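PDB 3LYE: oxaloacetate acetyl hydrolase from Cryphonectria parasitica, which belongs to the phosphoenolpyruvate phosphomutase family of TIM-barrel enzymes. Local coordinates for residues G116-T128 with K137-I149. Numbering follows the deposited sequence.
Sequences GVAGAHLEDQILT and KKVVSRDEYLVRI
Asp124, Arg148 and Leu122 bury the most surface where the end of strand 119-122 and the loop after it meet the start of helix 142-158, a worked example of one arginine gathering a loop's carbonyls onto the next helix. Arg148 NH2 donates to Glu123 O (2.8 Å) and to Gln125 O (2.7 Å, N-H...O angle 161°), both near the guanidinium plane, and NH1 adds a weak bond to the latter oxygen. Bends at chi2 and chi3 bring the group round to this backbone, and two carbonyls on one nitrogen should restrict its rotation. Asp124 lays its CB over one face of the Tyr145 ring, a CH-pi contact 3.7 Å from the centroid, while Ile149 CG1 covers the opposite face. The Asp124 carboxylate runs beside Val139; OD1 hydrogen-bonds Thr169 and forms a salt bridge with Arg183, and OD2 hydrogen-bonds Asp170 N. Asp124 O accepts a nearly straight hydrogen bond from Val140 N (2.8 Å). Gln125 and Val139 form a single bridge. Leu122 CD2 lies 3.6 Å from Arg148 O and 4.0 Å from Ile149 CD1. Strand 119-122 runs in the parallel barrel sheet between strands 91-94 and 164-169, with helix 102-114 also touching Leu122 and strand 164-169 meeting Tyr145 through Ala167.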
ATOM      1  N   GLY A 116     -10.643  -5.610  12.154  1.00  9.05           N
ATOM      2  CA  GLY A 116     -11.991  -5.366  12.632  1.00  8.93           C
ATOM      3  C   GLY A 116     -13.112  -5.869  11.762  1.00  9.35           C
ATOM      4  O   GLY A 116     -14.257  -5.507  11.994  1.00  9.54           O
ATOM      5  N   VAL A 117     -12.795  -6.709  10.787  1.00  8.74           N
ATOM      6  CA  VAL A 117     -13.834  -7.238   9.927  1.00  8.21           C
ATOM      7  C   VAL A 117     -14.657  -8.251  10.742  1.00  7.70           C
ATOM      8  O   VAL A 117     -14.139  -9.007  11.538  1.00  9.12           O
ATOM      9  CB  VAL A 117     -13.218  -7.875   8.687  1.00  8.06           C
ATOM     10  CG1 VAL A 117     -14.281  -8.490   7.803  1.00  9.49           C
ATOM     11  CG2 VAL A 117     -12.384  -6.863   7.911  1.00  9.44           C
ATOM     12  N   ALA A 118     -15.971  -8.185  10.568  1.00  7.32           N
ATOM     13  CA  ALA A 118     -16.894  -9.032  11.325  1.00  7.99           C
ATOM     14  C   ALA A 118     -17.056 -10.445  10.850  1.00  7.81           C
ATOM     15  O   ALA A 118     -17.286 -11.373  11.651  1.00  9.04           O
ATOM     16  CB  ALA A 118     -18.256  -8.369  11.431  1.00  8.44           C
ATOM     17  N   GLY A 119     -16.965 -10.647   9.560  1.00  8.88           N
ATOM     18  CA  GLY A 119     -17.113 -11.955   8.977  1.00  8.21           C
ATOM     19  C   GLY A 119     -16.728 -11.916   7.506  1.00  9.16           C
ATOM     20  O   GLY A 119     -16.480 -10.842   6.944  1.00  9.30           O
ATOM     21  N   ALA A 120     -16.678 -13.080   6.882  1.00  8.19           N
ATOM     22  CA  ALA A 120     -16.319 -13.181   5.480  1.00  7.91           C
ATOM     23  C   ALA A 120     -16.762 -14.480   4.880  1.00  8.45           C
ATOM     24  O   ALA A 120     -16.937 -15.464   5.591  1.00  9.78           O
ATOM     25  CB  ALA A 120     -14.779 -13.101   5.335  1.00  8.58           C
ATOM     26  N   HIS A 121     -16.964 -14.490   3.559  1.00  8.16           N
ATOM     27  CA  HIS A 121     -17.341 -15.693   2.813  1.00  9.34           C
ATOM     28  C   HIS A 121     -16.131 -16.225   2.049  1.00  8.95           C
ATOM     29  O   HIS A 121     -15.381 -15.487   1.393  1.00  9.32           O
ATOM     30  CB  HIS A 121     -18.607 -15.541   1.981  1.00  9.65           C
ATOM     31  CG  HIS A 121     -18.593 -14.502   0.902  1.00 10.24           C
ATOM     32  ND1 HIS A 121     -18.001 -14.692  -0.328  1.00 10.98           N
ATOM     33  CD2 HIS A 121     -19.243 -13.318   0.827  1.00 10.13           C
ATOM     34  CE1 HIS A 121     -18.268 -13.647  -1.098  1.00  9.97           C
ATOM     35  NE2 HIS A 121     -18.995 -12.785  -0.415  1.00 10.12           N
ATOM     36  N   LEU A 122     -15.993 -17.549   2.141  1.00  9.45           N
ATOM     37  CA  LEU A 122     -14.884 -18.340   1.577  1.00  8.82           C
ATOM     38  C   LEU A 122     -15.493 -19.422   0.718  1.00 10.13           C
ATOM     39  O   LEU A 122     -16.291 -20.203   1.203  1.00 11.29           O
ATOM     40  CB  LEU A 122     -14.107 -18.904   2.776  1.00  9.53           C
ATOM     41  CG  LEU A 122     -12.971 -19.871   2.505  1.00  9.98           C
ATOM     42  CD1 LEU A 122     -11.964 -19.294   1.544  1.00 10.29           C
ATOM     43  CD2 LEU A 122     -12.291 -20.213   3.841  1.00  9.97           C
ATOM     44  N   GLU A 123     -15.091 -19.462  -0.542  1.00 11.70           N
ATOM     45  CA  GLU A 123     -15.640 -20.355  -1.528  1.00 11.57           C
ATOM     46  C   GLU A 123     -14.799 -21.493  -2.000  1.00 14.41           C
ATOM     47  O   GLU A 123     -13.639 -21.640  -1.621  1.00 14.87           O
ATOM     48  CB  GLU A 123     -16.082 -19.480  -2.730  1.00 13.02           C
ATOM     49  CG  GLU A 123     -14.914 -18.973  -3.561  1.00 14.27           C
ATOM     50  CD  GLU A 123     -15.168 -17.642  -4.268  1.00 16.59           C
ATOM     51  OE1 GLU A 123     -14.529 -17.402  -5.306  1.00 20.38           O
ATOM     52  OE2 GLU A 123     -15.948 -16.821  -3.768  1.00 15.58           O
ATOM     53  N   ASP A 124     -15.458 -22.334  -2.799  1.00 16.06           N
ATOM     54  CA  ASP A 124     -14.864 -23.526  -3.374  1.00 16.94           C
ATOM     55  C   ASP A 124     -14.411 -23.386  -4.814  1.00 18.50           C
ATOM     56  O   ASP A 124     -14.102 -24.384  -5.439  1.00 20.45           O
ATOM     57  CB  ASP A 124     -15.785 -24.743  -3.174  1.00 16.84           C
ATOM     58  CG  ASP A 124     -17.159 -24.574  -3.795  1.00 17.85           C
ATOM     59  OD1 ASP A 124     -17.898 -25.575  -3.770  1.00 19.92           O
ATOM     60  OD2 ASP A 124     -17.506 -23.448  -4.220  1.00 18.89           O
ATOM     61  N   GLN A 125     -14.344 -22.172  -5.351  1.00 19.51           N
ATOM     62  CA  GLN A 125     -13.890 -22.026  -6.739  1.00 20.76           C
ATOM     63  C   GLN A 125     -12.395 -22.228  -6.908  1.00 23.11           C
ATOM     64  O   GLN A 125     -11.632 -22.173  -5.947  1.00 26.16           O
ATOM     65  CB  GLN A 125     -14.133 -20.609  -7.229  1.00 23.07           C
ATOM     66  CG  GLN A 125     -15.524 -20.257  -7.371  1.00 22.66           C
ATOM     67  CD  GLN A 125     -15.690 -19.002  -8.221  1.00 27.70           C
ATOM     68  OE1 GLN A 125     -15.198 -18.907  -9.333  1.00 33.94           O
ATOM     69  NE2 GLN A 125     -16.385 -18.053  -7.688  1.00 24.52           N
ATOM     70  N   ILE A 126     -11.961 -22.455  -8.138  1.00 22.52           N
ATOM     71  CA  ILE A 126     -10.547 -22.624  -8.389  1.00 25.52           C
ATOM     72  C   ILE A 126     -10.005 -21.216  -8.182  1.00 28.33           C
ATOM     73  O   ILE A 126     -10.704 -20.235  -8.411  1.00 31.07           O
ATOM     74  CB  ILE A 126     -10.282 -23.172  -9.794  1.00 28.42           C
ATOM     75  CG1 ILE A 126     -10.373 -24.686  -9.737  1.00 28.79           C
ATOM     76  CG2 ILE A 126      -8.932 -22.748 -10.313  1.00 31.85           C
ATOM     77  CD1 ILE A 126     -11.699 -25.137  -9.319  1.00 30.42           C
ATOM     78  N   LEU A 127      -8.756 -21.109  -7.780  1.00 27.85           N
ATOM     79  CA  LEU A 127      -8.176 -19.800  -7.527  1.00 34.69           C
ATOM     80  C   LEU A 127      -7.627 -19.120  -8.770  1.00 40.09           C
ATOM     81  O   LEU A 127      -7.593 -17.890  -8.869  1.00 42.75           O
ATOM     82  CB  LEU A 127      -7.089 -19.975  -6.468  1.00 39.87           C
ATOM     83  CG  LEU A 127      -5.603 -20.056  -6.841  1.00 43.00           C
ATOM     84  CD1 LEU A 127      -4.733 -20.096  -5.576  1.00 43.57           C
ATOM     85  CD2 LEU A 127      -5.332 -21.276  -7.669  1.00 45.02           C
ATOM     86  N   THR A 128      -7.207 -19.951  -9.709  1.00 41.94           N
ATOM     87  CA  THR A 128      -6.640 -19.539 -10.977  1.00 48.53           C
ATOM     88  C   THR A 128      -7.663 -18.914 -11.898  1.00 50.81           C
ATOM     89  O   THR A 128      -7.297 -18.201 -12.829  1.00 53.60           O
ATOM     90  CB  THR A 128      -6.086 -20.783 -11.649  1.00 52.31           C
ATOM     91  OG1 THR A 128      -5.750 -21.745 -10.635  1.00 55.24           O
ATOM     92  CG2 THR A 128      -4.867 -20.457 -12.474  1.00 52.68           C
ATOM     93  N   LYS A 137     -18.385 -22.239 -14.401  1.00 42.90           N
ATOM     94  CA  LYS A 137     -17.850 -22.025 -13.053  1.00 41.79           C
ATOM     95  C   LYS A 137     -17.363 -23.339 -12.442  1.00 39.50           C
ATOM     96  O   LYS A 137     -18.148 -24.217 -12.092  1.00 40.73           O
ATOM     97  CB  LYS A 137     -18.883 -21.353 -12.175  1.00 42.33           C
ATOM     98  CG  LYS A 137     -18.263 -20.716 -10.966  1.00 42.14           C
ATOM     99  CD  LYS A 137     -19.096 -19.565 -10.448  1.00 41.70           C
ATOM    100  CE  LYS A 137     -20.464 -20.032  -9.993  1.00 41.94           C
ATOM    101  NZ  LYS A 137     -21.176 -18.997  -9.190  1.00 41.96           N
ATOM    102  N   LYS A 138     -16.048 -23.415 -12.270  1.00 36.16           N
ATOM    103  CA  LYS A 138     -15.372 -24.594 -11.744  1.00 33.11           C
ATOM    104  C   LYS A 138     -15.065 -24.574 -10.278  1.00 30.55           C
ATOM    105  O   LYS A 138     -14.637 -23.560  -9.753  1.00 31.04           O
ATOM    106  CB  LYS A 138     -14.025 -24.705 -12.445  1.00 34.63           C
ATOM    107  CG  LYS A 138     -13.629 -26.105 -12.828  1.00 39.23           C
ATOM    108  CD  LYS A 138     -14.482 -26.599 -13.979  1.00 42.49           C
ATOM    109  CE  LYS A 138     -13.827 -27.760 -14.711  1.00 44.97           C
ATOM    110  NZ  LYS A 138     -13.575 -28.949 -13.834  1.00 45.70           N
ATOM    111  N   VAL A 139     -15.246 -25.718  -9.627  1.00 25.83           N
ATOM    112  CA  VAL A 139     -14.961 -25.801  -8.199  1.00 23.14           C
ATOM    113  C   VAL A 139     -13.931 -26.884  -7.921  1.00 23.18           C
ATOM    114  O   VAL A 139     -13.744 -27.814  -8.709  1.00 27.01           O
ATOM    115  CB  VAL A 139     -16.209 -26.094  -7.358  1.00 21.44           C
ATOM    116  CG1 VAL A 139     -17.186 -24.955  -7.445  1.00 22.12           C
ATOM    117  CG2 VAL A 139     -16.841 -27.426  -7.736  1.00 21.57           C
ATOM    118  N   VAL A 140     -13.274 -26.756  -6.772  1.00 19.90           N
ATOM    119  CA  VAL A 140     -12.265 -27.716  -6.367  1.00 19.46           C
ATOM    120  C   VAL A 140     -12.992 -28.898  -5.744  1.00 18.82           C
ATOM    121  O   VAL A 140     -14.210 -28.882  -5.583  1.00 21.05           O
ATOM    122  CB  VAL A 140     -11.264 -27.121  -5.341  1.00 19.01           C
ATOM    123  CG1 VAL A 140     -10.474 -25.963  -5.954  1.00 20.00           C
ATOM    124  CG2 VAL A 140     -11.982 -26.680  -4.059  1.00 16.76           C
ATOM    125  N   SER A 141     -12.252 -29.954  -5.440  1.00 18.18           N
ATOM    126  CA  SER A 141     -12.861 -31.113  -4.829  1.00 18.81           C
ATOM    127  C   SER A 141     -13.396 -30.773  -3.429  1.00 18.62           C
ATOM    128  O   SER A 141     -12.994 -29.792  -2.808  1.00 17.81           O
ATOM    129  CB  SER A 141     -11.834 -32.226  -4.716  1.00 19.47           C
ATOM    130  OG  SER A 141     -10.869 -31.905  -3.751  1.00 20.65           O
ATOM    131  N   ARG A 142     -14.276 -31.615  -2.912  1.00 20.72           N
ATOM    132  CA  ARG A 142     -14.838 -31.383  -1.606  1.00 19.79           C
ATOM    133  C   ARG A 142     -13.715 -31.324  -0.566  1.00 18.58           C
ATOM    134  O   ARG A 142     -13.665 -30.425   0.291  1.00 17.92           O
ATOM    135  CB  ARG A 142     -15.844 -32.470  -1.261  1.00 23.05           C
ATOM    136  CG  ARG A 142     -16.609 -32.118  -0.025  1.00 26.44           C
ATOM    137  CD  ARG A 142     -17.645 -33.146   0.352  1.00 29.67           C
ATOM    138  NE  ARG A 142     -18.629 -33.434  -0.683  1.00 30.30           N
ATOM    139  CZ  ARG A 142     -19.479 -34.452  -0.596  1.00 35.12           C
ATOM    140  NH1 ARG A 142     -19.441 -35.240   0.466  1.00 37.05           N
ATOM    141  NH2 ARG A 142     -20.352 -34.697  -1.558  1.00 35.01           N
ATOM    142  N   ASP A 143     -12.782 -32.263  -0.646  1.00 17.99           N
ATOM    143  CA  ASP A 143     -11.674 -32.280   0.308  1.00 17.70           C
ATOM    144  C   ASP A 143     -10.813 -31.005   0.209  1.00 17.21           C
ATOM    145  O   ASP A 143     -10.398 -30.466   1.216  1.00 17.18           O
ATOM    146  CB  ASP A 143     -10.814 -33.505   0.070  1.00 21.53           C
ATOM    147  CG  ASP A 143     -11.349 -34.763   0.771  1.00 31.15           C
ATOM    148  OD1 ASP A 143     -10.840 -35.848   0.426  1.00 34.54           O
ATOM    149  OD2 ASP A 143     -12.253 -34.690   1.647  1.00 34.75           O
ATOM    150  N   GLU A 144     -10.514 -30.548  -1.000  1.00 16.39           N
ATOM    151  CA  GLU A 144      -9.709 -29.343  -1.186  1.00 16.69           C
ATOM    152  C   GLU A 144     -10.431 -28.126  -0.600  1.00 16.16           C
ATOM    153  O   GLU A 144      -9.812 -27.218  -0.052  1.00 16.56           O
ATOM    154  CB  GLU A 144      -9.426 -29.094  -2.661  1.00 19.83           C
ATOM    155  CG  GLU A 144      -8.623 -30.156  -3.396  1.00 27.72           C
ATOM    156  CD  GLU A 144      -8.412 -29.773  -4.872  1.00 34.68           C
ATOM    157  OE1 GLU A 144      -7.487 -28.971  -5.117  1.00 39.83           O
ATOM    158  OE2 GLU A 144      -9.172 -30.223  -5.773  1.00 35.05           O
ATOM    159  N   TYR A 145     -11.750 -28.096  -0.740  1.00 15.17           N
ATOM    160  CA  TYR A 145     -12.514 -26.999  -0.185  1.00 14.20           C
ATOM    161  C   TYR A 145     -12.466 -27.022   1.343  1.00 13.30           C
ATOM    162  O   TYR A 145     -12.300 -25.993   1.985  1.00 12.93           O
ATOM    163  CB  TYR A 145     -13.947 -27.098  -0.636  1.00 14.30           C
ATOM    164  CG  TYR A 145     -14.914 -26.155  -0.008  1.00 14.10           C
ATOM    165  CD1 TYR A 145     -14.685 -24.782  -0.026  1.00 14.69           C
ATOM    166  CD2 TYR A 145     -16.111 -26.611   0.523  1.00 15.76           C
ATOM    167  CE1 TYR A 145     -15.614 -23.909   0.496  1.00 15.50           C
ATOM    168  CE2 TYR A 145     -17.047 -25.738   1.019  1.00 17.39           C
ATOM    169  CZ  TYR A 145     -16.797 -24.395   1.008  1.00 16.68           C
ATOM    170  OH  TYR A 145     -17.755 -23.559   1.501  1.00 20.62           O
ATOM    171  N   LEU A 146     -12.584 -28.206   1.927  1.00 13.58           N
ATOM    172  CA  LEU A 146     -12.555 -28.347   3.377  1.00 12.66           C
ATOM    173  C   LEU A 146     -11.201 -27.953   3.948  1.00 12.49           C
ATOM    174  O   LEU A 146     -11.153 -27.513   5.093  1.00 12.60           O
ATOM    175  CB  LEU A 146     -13.026 -29.708   3.829  1.00 12.95           C
ATOM    176  CG  LEU A 146     -14.457 -30.013   3.436  1.00 16.68           C
ATOM    177  CD1 LEU A 146     -14.787 -31.464   3.768  1.00 18.08           C
ATOM    178  CD2 LEU A 146     -15.415 -29.069   4.101  1.00 17.18           C
ATOM    179  N   VAL A 147     -10.128 -28.092   3.174  1.00 12.48           N
ATOM    180  CA  VAL A 147      -8.799 -27.658   3.614  1.00 12.23           C
ATOM    181  C   VAL A 147      -8.907 -26.124   3.853  1.00 12.47           C
ATOM    182  O   VAL A 147      -8.384 -25.597   4.834  1.00 13.07           O
ATOM    183  CB  VAL A 147      -7.708 -27.968   2.564  1.00 14.62           C
ATOM    184  CG1 VAL A 147      -6.435 -27.226   2.892  1.00 14.22           C
ATOM    185  CG2 VAL A 147      -7.437 -29.444   2.531  1.00 15.28           C
ATOM    186  N   ARG A 148      -9.559 -25.411   2.933  1.00 11.43           N
ATOM    187  CA  ARG A 148      -9.720 -23.964   3.085  1.00 12.20           C
ATOM    188  C   ARG A 148     -10.562 -23.645   4.319  1.00 11.00           C
ATOM    189  O   ARG A 148     -10.180 -22.804   5.158  1.00 11.02           O
ATOM    190  CB  ARG A 148     -10.320 -23.329   1.784  1.00 12.67           C
ATOM    191  CG  ARG A 148      -9.472 -23.803   0.545  1.00 16.65           C
ATOM    192  CD  ARG A 148      -9.108 -23.015  -0.698  1.00 26.01           C
ATOM    193  NE  ARG A 148     -10.206 -22.974  -1.560  1.00 22.92           N
ATOM    194  CZ  ARG A 148     -10.328 -22.810  -2.898  1.00 18.54           C
ATOM    195  NH1 ARG A 148      -9.396 -22.976  -3.875  1.00 18.47           N
ATOM    196  NH2 ARG A 148     -11.570 -22.625  -3.249  1.00 17.78           N
ATOM    197  N   ILE A 149     -11.690 -24.326   4.478  1.00 10.94           N
ATOM    198  CA  ILE A 149     -12.547 -24.050   5.610  1.00 10.34           C
ATOM    199  C   ILE A 149     -11.803 -24.336   6.925  1.00 10.03           C
ATOM    200  O   ILE A 149     -11.842 -23.540   7.858  1.00 10.26           O
ATOM    201  CB  ILE A 149     -13.855 -24.846   5.537  1.00 10.89           C
ATOM    202  CG1 ILE A 149     -14.660 -24.498   4.270  1.00 11.69           C
ATOM    203  CG2 ILE A 149     -14.688 -24.601   6.763  1.00 11.25           C
ATOM    204  CD1 ILE A 149     -15.106 -23.070   4.198  1.00 12.97           C
TER
HETATM  205  O   HOH W   1     -13.872 -20.949 -10.823  1.00 44.43           O